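Local coordinates for protein sulfoquinovosidase (Escherichia coli, PDB 5AEG) that hydrolyses the glycosidic bond of sulfoquinovosyl diacylglycerides and of simple sulfoquinovosides, releasing sulfoquinovose for breakdown by sulfoglycolysis, at residues 409-412 with 413-416; 561-564 with 565-569; 433-436 with 437-441; 595-598 with 599-602. All coordinates share one frame; numbering follows the deposited sequence.

In the fold
Contacts 1, 2 and 3 belong to the catalytic TIM-barrel domain of this family 31 glycoside hydrolase, whereas contact 4 lies in the C-terminal domain. Contact 3, on helix 422-444, runs closest to the chemistry: the side chain of Trp433 is about 6 Å from that of the nucleophile Asp405. Contact 1, in the loop leading into that helix, has Leu410 about 8 Å from the probable active-site residue Glu408, side chain to side chain; the nearest atoms of contacts 1 and 3 are about 9 Å apart. Contact 2, on helix 552-567, and contact 4 lie away from the known functional sites, with centres about 30 Å from each other and each more than 40 Å from that of contact 1.

Contact 1: residues 409-412 with 413-416; sequences YLPT and DTYL
Thr414 lays its methyl CG2 against the ring of Pro411, 3.8 Å from CD, while its hydroxyl turns to the carbonyl of the same proline. That hydroxyl gives the firm bond of the contact: Thr414 OG1 donates to Pro411 O at 2.8 Å, approaching at a C=O...donor angle of 159° and tilted 20° from the carbonyl plane. The side-chain torsion explains the double role, since chi1 of 51° tucks OG1 over the main chain, flanked by N and C, and leaves CG2 for the ring. Thr414 N also points at Pro411 O, but at 3.4 Å this bond is weak. Weak as it is, it spans a type I beta turn from Pro411 to Thr414, in the loop between barrel strand 401-404 and helix 422-444, and the hydroxyl bond braces it. Within the turn, Asp413 OD1 comes within 3.6 Å of Pro411 CB, though its hydrogen bond goes to Tyr363 OH. Leu410 crosses the threonine side chain obliquely, its CD1 3.8 Å from Thr414 OG1. Leu410 and Leu416 reach toward each other tip to tip, CD2 to CD1 at 4.1 Å, and both also rest on Trp429 of helix 422-444. Pro411 CG lies 3.9 Å above one face of the Tyr409 ring, offset toward its rim, and the proline packs on Val365 of strand 364-367 as well.

Contact 2: residues 561-564 with 565-569; sequences MTTV and FTTLK
A chi1 of 56° swings Thr566 OG1 back to Thr562 O, and one of -59°, with the hydroxyl anti to the carbonyl carbon, does the same for Thr567 OG1 and Thr563 O. Each hydroxyl thereby folds back on the carbonyl one helical turn earlier, the familiar way a helical threonine satisfies its own hydroxyl. Thr566 OG1 donates to Thr562 O at 3.0 Å, in the carbonyl plane and on a lone pair, while Thr566 N reaches the same oxygen at 2.9 Å, tilted from that plane. The shorter hydroxyl bond belongs to the next residue: Thr567 OG1 meets Thr563 O at 2.7 Å, and Thr567 N joins it at 3.0 Å from the opposite face of the carbonyl plane. Two successive carbonyls near the end of helix 552-567 are therefore gripped twice, by an amide and a hydroxyl each. Ordinary helical bonds flank them, Phe565 N to Met561 O at 2.9 Å and a longer one from Leu568 N to Val564 O at 3.3 Å. Leu568 CG also lies beside this carbonyl, 3.7 Å from Val564 O. The threonines of the preceding turn look further back, Thr562 OG1 to Phe558 O and Thr563 OG1 to Ala559 O. Around the helix, Met561 packs on helix 518-528, Thr562 and Phe565 touch Met534 of barrel strand 534-536, and Thr567 and Leu568 meet helix 669-673.

Contact 3: residues 433-436 with 437-441; sequences WAKC and NYEAL
Trp433 O is gripped twice by Asn437: the backbone N arrives at 3.3 Å as the regular helical bond, and the side-chain ND2 comes in at 2.9 Å. The two approach differently. The backbone donor is tilted only slightly from the carbonyl plane, whereas ND2 stands 47° above it, clear of the lone pairs. With CG anti to the carbonyl carbon, chi1 -73°, the asparagine folds back along the helix and slides its amide nitrogen over one face of the Trp433 indole. Asn437 ND2 sits 3.2 Å above that ring plane, offset toward the rim, and the amide plane is steeply inclined to the ring at 71°. This is an i to i+4 pairing on helix 422-444, on the side facing the barrel strands, where Trp433 and Asn437 both touch Ala404 of strand 401-404. Outside partners fix both groups further: Asn437 OD1 accepts from Trp402 NE1, and Trp433 NE1 donates to the backbone O of the nucleophile Asp405, tying the indole to the chain just after strand 401-404. Another i to i+4 pair makes a long salt bridge, Lys435 NZ to Glu439 OE2 at 3.7 Å. Lys435 CE lies nearer, 3.5 Å from Glu439 OE2, as the two side chains cross obliquely. The other oxygen, OE1, is bound by Tyr383 OH of helix 380-395. Replacing Glu439 by an alanine would probably leave the Lys435 ammonium without this mate and the Tyr383 hydroxyl without this acceptor. The backbones of the pair are joined by Glu439 N to Lys435 O at 2.8 Å.

Contact 4: residues 595-598 with 599-602; sequences EDDA and HTYT
Tyr601 reaches back over the turn to Glu595, its hydroxyl OH donating to Glu595 O at 2.5 Å, a short bond in the carbonyl plane and on a lone pair. The acceptor lies at the edge of the ring and in its plane. Alongside it in the first shell, Asp597 O takes two bonds from Thr600: OG1 at 2.8 Å in the carbonyl plane, and N at 3.2 Å from well above it. A chi1 of 64° bends the threonine hydroxyl to this carbonyl. Its CG2 then turns to the carboxylate, 3.7 Å from Asp597 CG. Asp597 OD1 in turn accepts from His599 N at 3.0 Å, met nearly along the C-O axis. A carboxylate bonded to the amide two residues on is an Asx turn, here beside the 3-10 segment 599-601. Farther along, Thr602 OG1 donates to His599 O at 3.1 Å. The second shell sets these groups: Asp597 OD2 is held by Tyr629 OH, and the Tyr601 ring stacks on Phe591. Glu595 OE1 makes a salt bridge with Lys192, and OE2 accepts from Tyr232 N. Exchanging Tyr601 for a phenylalanine would probably leave Glu595 O without its hydroxyl donor and the preceding loop less tightly tied to the 3-10 segment. The bonds imply a polar turn on the surface of the C-terminal domain, braced from outside by Tyr629, Phe591 and Lys192, in which hydroxyls and a carboxylate add to sparse backbone bonding: Asp597 O is doubly held, and side chains bond Glu595 O and His599 N.

Contact 1: residues 409-412 with 413-416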
ATOM      1  N   TYR A 409      11.924  -0.358  -6.543  1.00 21.91           N
ATOM      2  CA  TYR A 409      12.851  -0.247  -7.624  1.00 24.30           C
ATOM      3  C   TYR A 409      14.169  -0.906  -7.253  1.00 25.53           C
ATOM      4  O   TYR A 409      15.200  -0.296  -7.290  1.00 28.68           O
ATOM      5  CB  TYR A 409      13.023   1.222  -8.146  1.00 30.36           C
ATOM      6  CG  TYR A 409      13.897   1.258  -9.439  1.00 30.49           C
ATOM      7  CD1 TYR A 409      13.860   0.173 -10.384  1.00 33.66           C
ATOM      8  CD2 TYR A 409      14.804   2.292  -9.688  1.00 35.22           C
ATOM      9  CE1 TYR A 409      14.636   0.163 -11.519  1.00 36.40           C
ATOM     10  CE2 TYR A 409      15.621   2.261 -10.842  1.00 38.44           C
ATOM     11  CZ  TYR A 409      15.522   1.206 -11.746  1.00 41.46           C
ATOM     12  OH  TYR A 409      16.259   1.174 -12.915  1.00 45.71           O
ATOM     13  N   LEU A 410      14.107  -2.172  -6.882  1.00 23.29           N
ATOM     14  CA  LEU A 410      15.291  -3.102  -6.988  1.00 24.38           C
ATOM     15  C   LEU A 410      15.448  -3.436  -8.495  1.00 22.23           C
ATOM     16  O   LEU A 410      14.557  -4.030  -9.108  1.00 20.96           O
ATOM     17  CB  LEU A 410      15.120  -4.403  -6.242  1.00 23.77           C
ATOM     18  CG  LEU A 410      16.375  -5.297  -6.449  1.00 24.07           C
ATOM     19  CD1 LEU A 410      17.564  -4.753  -5.615  1.00 21.89           C
ATOM     20  CD2 LEU A 410      16.141  -6.749  -6.182  1.00 28.15           C
ATOM     21  N   PRO A 411      16.536  -2.969  -9.146  1.00 23.71           N
ATOM     22  CA  PRO A 411      16.696  -3.244 -10.579  1.00 24.95           C
ATOM     23  C   PRO A 411      16.847  -4.715 -10.815  1.00 22.35           C
ATOM     24  O   PRO A 411      17.389  -5.445  -9.947  1.00 25.74           O
ATOM     25  CB  PRO A 411      18.016  -2.502 -10.946  1.00 28.25           C
ATOM     26  CG  PRO A 411      18.044  -1.368  -9.992  1.00 27.78           C
ATOM     27  CD  PRO A 411      17.657  -2.108  -8.693  1.00 25.95           C
ATOM     28  N   THR A 412      16.309  -5.154 -11.925  1.00 23.55           N
ATOM     29  CA  THR A 412      16.300  -6.594 -12.203  1.00 26.25           C
ATOM     30  C   THR A 412      17.590  -7.176 -12.776  1.00 30.22           C
ATOM     31  O   THR A 412      17.697  -8.404 -12.981  1.00 28.59           O
ATOM     32  CB  THR A 412      15.134  -6.944 -13.123  1.00 28.11           C
ATOM     33  OG1 THR A 412      14.904  -5.880 -14.067  1.00 29.93           O
ATOM     34  CG2 THR A 412      13.901  -7.095 -12.275  1.00 28.59           C
ATOM     35  N   ASP A 413      18.567  -6.327 -12.965  1.00 30.21           N
ATOM     36  CA  ASP A 413      19.950  -6.746 -13.353  1.00 30.29           C
ATOM     37  C   ASP A 413      20.956  -6.497 -12.226  1.00 34.41           C
ATOM     38  O   ASP A 413      22.150  -6.376 -12.497  1.00 31.57           O
ATOM     39  CB  ASP A 413      20.350  -6.087 -14.671  1.00 29.79           C
ATOM     40  CG  ASP A 413      20.396  -4.624 -14.606  1.00 31.94           C
ATOM     41  OD1 ASP A 413      20.022  -4.062 -13.566  1.00 32.66           O
ATOM     42  OD2 ASP A 413      20.760  -3.984 -15.606  1.00 38.37           O
ATOM     43  N   THR A 414      20.482  -6.463 -10.960  1.00 29.75           N
ATOM     44  CA  THR A 414      21.369  -6.576  -9.820  1.00 27.20           C
ATOM     45  C   THR A 414      21.659  -8.043  -9.532  1.00 30.26           C
ATOM     46  O   THR A 414      20.873  -8.926  -9.925  1.00 29.01           O
ATOM     47  CB  THR A 414      20.752  -5.998  -8.520  1.00 30.98           C
ATOM     48  OG1 THR A 414      19.446  -6.576  -8.331  1.00 28.86           O
ATOM     49  CG2 THR A 414      20.681  -4.479  -8.626  1.00 28.26           C
ATOM     50  N   TYR A 415      22.780  -8.259  -8.822  1.00 29.17           N
ATOM     51  CA  TYR A 415      23.237  -9.532  -8.348  1.00 31.83           C
ATOM     52  C   TYR A 415      23.375  -9.370  -6.862  1.00 28.94           C
ATOM     53  O   TYR A 415      24.061  -8.461  -6.384  1.00 30.88           O
ATOM     54  CB  TYR A 415      24.580  -9.926  -9.019  1.00 34.96           C
ATOM     55  CG  TYR A 415      24.336 -10.211 -10.443  1.00 34.79           C
ATOM     56  CD1 TYR A 415      24.233  -9.187 -11.340  1.00 36.94           C
ATOM     57  CD2 TYR A 415      24.070 -11.512 -10.882  1.00 37.01           C
ATOM     58  CE1 TYR A 415      23.893  -9.428 -12.655  1.00 37.81           C
ATOM     59  CE2 TYR A 415      23.761 -11.761 -12.206  1.00 40.55           C
ATOM     60  CZ  TYR A 415      23.664 -10.703 -13.074  1.00 41.85           C
ATOM     61  OH  TYR A 415      23.376 -10.873 -14.388  1.00 49.37           O
ATOM     62  N   LEU A 416      22.690 -10.268  -6.154  1.00 27.36           N
ATOM     63  CA  LEU A 416      22.474 -10.178  -4.752  1.00 29.42           C
ATOM     64  C   LEU A 416      23.266 -11.212  -3.991  1.00 33.99           C
ATOM     65  O   LEU A 416      23.491 -12.318  -4.491  1.00 31.55           O
ATOM     66  CB  LEU A 416      20.986 -10.406  -4.443  1.00 31.54           C
ATOM     67  CG  LEU A 416      20.204  -9.316  -5.181  1.00 35.50           C
ATOM     68  CD1 LEU A 416      18.812  -9.707  -5.454  1.00 39.69           C
ATOM     69  CD2 LEU A 416      20.378  -7.971  -4.476  1.00 31.18           C
TER

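Contact 2: residues 561-564 with 565-569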
ATOM      1  N   MET A 561     -10.403  21.534  10.870  1.00 18.10           N
ATOM      2  CA  MET A 561     -10.391  20.085  10.598  1.00 19.00           C
ATOM      3  C   MET A 561      -9.452  19.333  11.436  1.00 20.43           C
ATOM      4  O   MET A 561      -9.729  18.145  11.739  1.00 18.59           O
ATOM      5  CB  MET A 561     -10.188  19.788   9.071  1.00 20.50           C
ATOM      6  CG  MET A 561     -11.167  20.522   8.154  1.00 22.03           C
ATOM      7  SD  MET A 561     -12.909  20.452   8.641  1.00 23.52           S
ATOM      8  CE  MET A 561     -13.250  18.722   8.346  1.00 24.84           C
ATOM      9  N   THR A 562      -8.351  19.952  11.889  1.00 20.24           N
ATOM     10  CA  THR A 562      -7.550  19.304  12.910  1.00 22.13           C
ATOM     11  C   THR A 562      -8.272  19.214  14.253  1.00 21.63           C
ATOM     12  O   THR A 562      -8.004  18.280  15.011  1.00 21.49           O
ATOM     13  CB  THR A 562      -6.136  19.901  13.107  1.00 23.52           C
ATOM     14  OG1 THR A 562      -6.214  21.273  13.514  1.00 22.12           O
ATOM     15  CG2 THR A 562      -5.371  19.826  11.797  1.00 21.22           C
ATOM     16  N   THR A 563      -9.152  20.167  14.531  1.00 20.27           N
ATOM     17  CA  THR A 563      -9.970  20.035  15.751  1.00 22.42           C
ATOM     18  C   THR A 563     -10.982  18.909  15.585  1.00 20.31           C
ATOM     19  O   THR A 563     -11.227  18.203  16.522  1.00 22.29           O
ATOM     20  CB  THR A 563     -10.653  21.360  16.077  1.00 23.01           C
ATOM     21  OG1 THR A 563      -9.636  22.312  16.246  1.00 24.44           O
ATOM     22  CG2 THR A 563     -11.379  21.276  17.341  1.00 25.13           C
ATOM     23  N   VAL A 564     -11.555  18.778  14.408  1.00 20.66           N
ATOM     24  CA  VAL A 564     -12.425  17.597  14.088  1.00 22.40           C
ATOM     25  C   VAL A 564     -11.611  16.353  14.398  1.00 22.39           C
ATOM     26  O   VAL A 564     -12.047  15.482  15.162  1.00 22.67           O
ATOM     27  CB  VAL A 564     -12.981  17.670  12.684  1.00 22.25           C
ATOM     28  CG1 VAL A 564     -13.657  16.381  12.254  1.00 22.16           C
ATOM     29  CG2 VAL A 564     -13.955  18.898  12.558  1.00 23.90           C
ATOM     30  N   PHE A 565     -10.422  16.245  13.795  1.00 21.22           N
ATOM     31  CA  PHE A 565      -9.668  15.013  13.845  1.00 21.48           C
ATOM     32  C   PHE A 565      -9.325  14.679  15.309  1.00 22.05           C
ATOM     33  O   PHE A 565      -9.448  13.512  15.772  1.00 20.68           O
ATOM     34  CB  PHE A 565      -8.354  15.186  12.988  1.00 20.48           C
ATOM     35  CG  PHE A 565      -7.369  14.081  13.153  1.00 19.66           C
ATOM     36  CD1 PHE A 565      -7.589  12.878  12.524  1.00 20.25           C
ATOM     37  CD2 PHE A 565      -6.185  14.287  13.820  1.00 19.03           C
ATOM     38  CE1 PHE A 565      -6.640  11.858  12.616  1.00 19.88           C
ATOM     39  CE2 PHE A 565      -5.208  13.317  13.906  1.00 18.96           C
ATOM     40  CZ  PHE A 565      -5.458  12.055  13.312  1.00 20.55           C
ATOM     41  N   THR A 566      -8.855  15.658  16.051  1.00 19.65           N
ATOM     42  CA  THR A 566      -8.424  15.422  17.438  1.00 20.46           C
ATOM     43  C   THR A 566      -9.637  15.075  18.350  1.00 21.57           C
ATOM     44  O   THR A 566      -9.501  14.267  19.245  1.00 20.80           O
ATOM     45  CB  THR A 566      -7.608  16.570  18.075  1.00 23.06           C
ATOM     46  OG1 THR A 566      -8.342  17.794  18.001  1.00 20.37           O
ATOM     47  CG2 THR A 566      -6.275  16.700  17.348  1.00 24.78           C
ATOM     48  N   THR A 567     -10.807  15.603  18.023  1.00 23.04           N
ATOM     49  CA  THR A 567     -12.019  15.257  18.761  1.00 24.97           C
ATOM     50  C   THR A 567     -12.348  13.744  18.644  1.00 25.85           C
ATOM     51  O   THR A 567     -12.798  13.093  19.616  1.00 25.99           O
ATOM     52  CB  THR A 567     -13.184  16.062  18.306  1.00 26.92           C
ATOM     53  OG1 THR A 567     -12.909  17.464  18.480  1.00 24.95           O
ATOM     54  CG2 THR A 567     -14.490  15.683  19.115  1.00 25.52           C
ATOM     55  N   LEU A 568     -12.063  13.164  17.464  1.00 21.07           N
ATOM     56  CA  LEU A 568     -12.237  11.746  17.265  1.00 22.72           C
ATOM     57  C   LEU A 568     -11.236  10.841  17.914  1.00 21.76           C
ATOM     58  O   LEU A 568     -11.439   9.609  17.858  1.00 22.11           O
ATOM     59  CB  LEU A 568     -12.285  11.436  15.765  1.00 24.34           C
ATOM     60  CG  LEU A 568     -13.388  12.089  14.954  1.00 25.39           C
ATOM     61  CD1 LEU A 568     -13.119  11.758  13.509  1.00 31.64           C
ATOM     62  CD2 LEU A 568     -14.716  11.493  15.333  1.00 25.26           C
ATOM     63  N   LYS A 569     -10.165  11.372  18.533  1.00 21.19           N
ATOM     64  CA  LYS A 569      -9.106  10.575  19.097  1.00 21.92           C
ATOM     65  C   LYS A 569      -9.527   9.260  19.787  1.00 23.91           C
ATOM     66  O   LYS A 569      -8.984   8.196  19.476  1.00 23.74           O
ATOM     67  CB  LYS A 569      -8.177  11.369  19.970  1.00 22.41           C
ATOM     68  CG  LYS A 569      -7.143  10.593  20.764  1.00 22.54           C
ATOM     69  CD  LYS A 569      -6.136  11.484  21.468  1.00 24.53           C
ATOM     70  CE  LYS A 569      -5.002  10.668  22.044  1.00 23.59           C
ATOM     71  NZ  LYS A 569      -4.133  11.611  22.758  1.00 25.63           N
TER

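Contact 3: residues 433-436 with 437-441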
ATOM      1  N   TRP A 433      12.808  -4.301   3.298  1.00 26.87           N
ATOM      2  CA  TRP A 433      13.039  -2.906   3.746  1.00 23.15           C
ATOM      3  C   TRP A 433      12.196  -2.524   4.931  1.00 21.15           C
ATOM      4  O   TRP A 433      12.695  -1.959   5.905  1.00 22.42           O
ATOM      5  CB  TRP A 433      12.912  -1.994   2.501  1.00 22.38           C
ATOM      6  CG  TRP A 433      12.932  -0.525   2.710  1.00 23.34           C
ATOM      7  CD1 TRP A 433      12.128   0.362   2.096  1.00 24.11           C
ATOM      8  CD2 TRP A 433      13.869   0.232   3.479  1.00 21.07           C
ATOM      9  NE1 TRP A 433      12.505   1.650   2.418  1.00 24.26           N
ATOM     10  CE2 TRP A 433      13.516   1.596   3.341  1.00 21.63           C
ATOM     11  CE3 TRP A 433      14.910  -0.107   4.352  1.00 23.88           C
ATOM     12  CZ2 TRP A 433      14.184   2.622   4.005  1.00 22.20           C
ATOM     13  CZ3 TRP A 433      15.607   0.915   4.995  1.00 21.74           C
ATOM     14  CH2 TRP A 433      15.226   2.288   4.812  1.00 24.12           C
ATOM     15  N   ALA A 434      10.917  -2.917   4.922  1.00 21.61           N
ATOM     16  CA  ALA A 434      10.054  -2.689   6.021  1.00 23.58           C
ATOM     17  C   ALA A 434      10.588  -3.403   7.323  1.00 24.33           C
ATOM     18  O   ALA A 434      10.592  -2.812   8.418  1.00 24.10           O
ATOM     19  CB  ALA A 434       8.610  -3.153   5.721  1.00 22.15           C
ATOM     20  N   LYS A 435      11.060  -4.619   7.176  1.00 24.58           N
ATOM     21  CA  LYS A 435      11.541  -5.378   8.338  1.00 26.33           C
ATOM     22  C   LYS A 435      12.733  -4.644   8.973  1.00 25.55           C
ATOM     23  O   LYS A 435      12.856  -4.625  10.195  1.00 25.99           O
ATOM     24  CB  LYS A 435      11.966  -6.790   7.910  1.00 27.78           C
ATOM     25  CG  LYS A 435      12.237  -7.757   9.054  1.00 29.44           C
ATOM     26  CD  LYS A 435      12.687  -9.130   8.539  1.00 33.61           C
ATOM     27  CE  LYS A 435      12.426 -10.173   9.625  1.00 40.00           C
ATOM     28  NZ  LYS A 435      13.473 -11.181   9.638  1.00 48.23           N
ATOM     29  N   CYS A 436      13.583  -4.031   8.125  1.00 27.55           N
ATOM     30  CA  CYS A 436      14.782  -3.315   8.602  1.00 26.59           C
ATOM     31  C   CYS A 436      14.375  -2.176   9.511  1.00 27.79           C
ATOM     32  O   CYS A 436      14.913  -1.971  10.658  1.00 24.65           O
ATOM     33  CB  CYS A 436      15.583  -2.824   7.403  1.00 29.01           C
ATOM     34  SG  CYS A 436      17.208  -2.091   7.785  1.00 29.53           S
ATOM     35  N   ASN A 437      13.351  -1.442   9.075  1.00 27.13           N
ATOM     36  CA  ASN A 437      12.763  -0.389   9.886  1.00 24.38           C
ATOM     37  C   ASN A 437      12.123  -0.895  11.190  1.00 24.81           C
ATOM     38  O   ASN A 437      12.387  -0.354  12.293  1.00 24.80           O
ATOM     39  CB  ASN A 437      11.757   0.431   9.013  1.00 26.10           C
ATOM     40  CG  ASN A 437      12.457   1.343   7.995  1.00 22.89           C
ATOM     41  OD1 ASN A 437      12.804   2.505   8.303  1.00 22.98           O
ATOM     42  ND2 ASN A 437      12.635   0.852   6.765  1.00 22.07           N
ATOM     43  N   TYR A 438      11.258  -1.907  11.068  1.00 26.09           N
ATOM     44  CA  TYR A 438      10.545  -2.470  12.198  1.00 27.09           C
ATOM     45  C   TYR A 438      11.560  -2.973  13.246  1.00 28.12           C
ATOM     46  O   TYR A 438      11.404  -2.701  14.404  1.00 28.92           O
ATOM     47  CB  TYR A 438       9.698  -3.649  11.704  1.00 28.21           C
ATOM     48  CG  TYR A 438       8.975  -4.377  12.751  1.00 29.20           C
ATOM     49  CD1 TYR A 438       7.742  -3.960  13.164  1.00 27.91           C
ATOM     50  CD2 TYR A 438       9.567  -5.493  13.397  1.00 32.50           C
ATOM     51  CE1 TYR A 438       7.068  -4.634  14.178  1.00 32.06           C
ATOM     52  CE2 TYR A 438       8.895  -6.175  14.403  1.00 34.20           C
ATOM     53  CZ  TYR A 438       7.656  -5.736  14.784  1.00 33.96           C
ATOM     54  OH  TYR A 438       6.993  -6.398  15.789  1.00 39.71           O
ATOM     55  N   GLU A 439      12.611  -3.680  12.791  1.00 28.02           N
ATOM     56  CA  GLU A 439      13.657  -4.202  13.729  1.00 27.33           C
ATOM     57  C   GLU A 439      14.438  -3.100  14.399  1.00 31.37           C
ATOM     58  O   GLU A 439      14.733  -3.179  15.607  1.00 30.03           O
ATOM     59  CB  GLU A 439      14.559  -5.266  13.071  1.00 28.37           C
ATOM     60  CG  GLU A 439      13.781  -6.542  12.912  1.00 27.46           C
ATOM     61  CD  GLU A 439      14.548  -7.707  12.268  1.00 29.60           C
ATOM     62  OE1 GLU A 439      15.511  -7.533  11.537  1.00 32.90           O
ATOM     63  OE2 GLU A 439      14.054  -8.814  12.432  1.00 38.77           O
ATOM     64  N   ALA A 440      14.646  -1.995  13.710  1.00 26.82           N
ATOM     65  CA  ALA A 440      15.281  -0.879  14.337  1.00 27.53           C
ATOM     66  C   ALA A 440      14.490  -0.384  15.535  1.00 28.89           C
ATOM     67  O   ALA A 440      15.036  -0.165  16.628  1.00 29.61           O
ATOM     68  CB  ALA A 440      15.540   0.230  13.334  1.00 28.48           C
ATOM     69  N   LEU A 441      13.174  -0.299  15.369  1.00 27.51           N
ATOM     70  CA  LEU A 441      12.307   0.060  16.472  1.00 26.78           C
ATOM     71  C   LEU A 441      12.240  -1.075  17.528  1.00 28.35           C
ATOM     72  O   LEU A 441      12.233  -0.812  18.744  1.00 29.36           O
ATOM     73  CB  LEU A 441      10.843   0.362  16.066  1.00 25.40           C
ATOM     74  CG  LEU A 441      10.510   1.775  15.484  1.00 26.17           C
ATOM     75  CD1 LEU A 441      11.397   2.143  14.373  1.00 27.25           C
ATOM     76  CD2 LEU A 441       9.039   1.792  15.062  1.00 25.77           C
TER

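Contact 4: residues 595-598 with 599-602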
ATOM      1  N   GLU A 595     -23.226  -6.888   5.020  1.00 22.39           N
ATOM      2  CA  GLU A 595     -22.949  -8.022   4.117  1.00 27.15           C
ATOM      3  C   GLU A 595     -24.049  -8.394   3.202  1.00 29.64           C
ATOM      4  O   GLU A 595     -23.780  -8.828   2.077  1.00 27.26           O
ATOM      5  CB  GLU A 595     -22.551  -9.289   4.910  1.00 29.20           C
ATOM      6  CG  GLU A 595     -21.151  -9.298   5.443  1.00 30.34           C
ATOM      7  CD  GLU A 595     -20.713 -10.682   5.892  1.00 31.79           C
ATOM      8  OE1 GLU A 595     -21.498 -11.661   5.672  1.00 31.67           O
ATOM      9  OE2 GLU A 595     -19.575 -10.827   6.390  1.00 26.32           O
ATOM     10  N   ASP A 596     -25.311  -8.159   3.629  1.00 26.90           N
ATOM     11  CA  ASP A 596     -26.462  -8.566   2.858  1.00 30.82           C
ATOM     12  C   ASP A 596     -26.834  -7.532   1.831  1.00 29.76           C
ATOM     13  O   ASP A 596     -27.751  -7.752   1.092  1.00 27.88           O
ATOM     14  CB  ASP A 596     -27.651  -8.888   3.811  1.00 37.34           C
ATOM     15  CG  ASP A 596     -27.995  -7.702   4.748  1.00 48.70           C
ATOM     16  OD1 ASP A 596     -27.114  -6.759   5.024  1.00 47.21           O
ATOM     17  OD2 ASP A 596     -29.131  -7.757   5.275  1.00 64.88           O
ATOM     18  N   ASP A 597     -26.155  -6.365   1.792  1.00 24.30           N
ATOM     19  CA  ASP A 597     -26.496  -5.305   0.850  1.00 24.11           C
ATOM     20  C   ASP A 597     -25.636  -5.439  -0.416  1.00 27.95           C
ATOM     21  O   ASP A 597     -24.400  -5.137  -0.385  1.00 25.77           O
ATOM     22  CB  ASP A 597     -26.350  -3.929   1.511  1.00 23.75           C
ATOM     23  CG  ASP A 597     -26.785  -2.793   0.650  1.00 23.41           C
ATOM     24  OD1 ASP A 597     -26.689  -2.895  -0.592  1.00 30.26           O
ATOM     25  OD2 ASP A 597     -27.175  -1.705   1.182  1.00 26.31           O
ATOM     26  N   ALA A 598     -26.278  -5.877  -1.505  1.00 24.01           N
ATOM     27  CA  ALA A 598     -25.567  -6.148  -2.787  1.00 27.53           C
ATOM     28  C   ALA A 598     -24.843  -4.921  -3.382  1.00 28.08           C
ATOM     29  O   ALA A 598     -23.759  -5.041  -3.947  1.00 25.50           O
ATOM     30  CB  ALA A 598     -26.524  -6.726  -3.823  1.00 29.33           C
ATOM     31  N   HIS A 599     -25.386  -3.723  -3.140  1.00 26.10           N
ATOM     32  CA  HIS A 599     -24.858  -2.529  -3.709  1.00 26.71           C
ATOM     33  C   HIS A 599     -23.483  -2.187  -3.103  1.00 24.63           C
ATOM     34  O   HIS A 599     -22.607  -1.629  -3.791  1.00 27.67           O
ATOM     35  CB  HIS A 599     -25.838  -1.371  -3.554  1.00 28.61           C
ATOM     36  CG  HIS A 599     -25.458  -0.199  -4.410  1.00 36.20           C
ATOM     37  ND1 HIS A 599     -25.295  -0.298  -5.784  1.00 40.14           N
ATOM     38  CD2 HIS A 599     -25.107   1.068  -4.090  1.00 37.60           C
ATOM     39  CE1 HIS A 599     -24.883   0.861  -6.265  1.00 39.97           C
ATOM     40  NE2 HIS A 599     -24.792   1.720  -5.262  1.00 31.87           N
ATOM     41  N   THR A 600     -23.282  -2.555  -1.885  1.00 21.20           N
ATOM     42  CA  THR A 600     -22.047  -2.126  -1.147  1.00 21.35           C
ATOM     43  C   THR A 600     -20.770  -2.792  -1.765  1.00 24.74           C
ATOM     44  O   THR A 600     -19.661  -2.265  -1.578  1.00 22.24           O
ATOM     45  CB  THR A 600     -22.063  -2.439   0.316  1.00 22.19           C
ATOM     46  OG1 THR A 600     -22.105  -3.868   0.565  1.00 23.65           O
ATOM     47  CG2 THR A 600     -23.239  -1.696   1.054  1.00 21.69           C
ATOM     48  N   TYR A 601     -20.965  -3.846  -2.581  1.00 22.43           N
ATOM     49  CA  TYR A 601     -19.828  -4.621  -3.109  1.00 24.13           C
ATOM     50  C   TYR A 601     -19.198  -3.920  -4.258  1.00 22.77           C
ATOM     51  O   TYR A 601     -18.081  -4.263  -4.661  1.00 24.50           O
ATOM     52  CB  TYR A 601     -20.254  -6.088  -3.453  1.00 22.72           C
ATOM     53  CG  TYR A 601     -20.604  -6.901  -2.210  1.00 22.75           C
ATOM     54  CD1 TYR A 601     -21.903  -6.912  -1.670  1.00 21.94           C
ATOM     55  CD2 TYR A 601     -19.665  -7.689  -1.588  1.00 22.11           C
ATOM     56  CE1 TYR A 601     -22.195  -7.635  -0.531  1.00 23.83           C
ATOM     57  CE2 TYR A 601     -19.946  -8.430  -0.456  1.00 24.45           C
ATOM     58  CZ  TYR A 601     -21.238  -8.404   0.080  1.00 23.10           C
ATOM     59  OH  TYR A 601     -21.447  -9.163   1.209  1.00 23.78           O
ATOM     60  N   THR A 602     -19.894  -2.963  -4.870  1.00 21.97           N
ATOM     61  CA  THR A 602     -19.387  -2.327  -6.047  1.00 24.58           C
ATOM     62  C   THR A 602     -18.926  -0.859  -5.771  1.00 23.06           C
ATOM     63  O   THR A 602     -18.584  -0.181  -6.695  1.00 24.30           O
ATOM     64  CB  THR A 602     -20.442  -2.321  -7.179  1.00 27.98           C
ATOM     65  OG1 THR A 602     -21.582  -1.641  -6.741  1.00 36.30           O
ATOM     66  CG2 THR A 602     -20.825  -3.765  -7.610  1.00 37.92           C
TER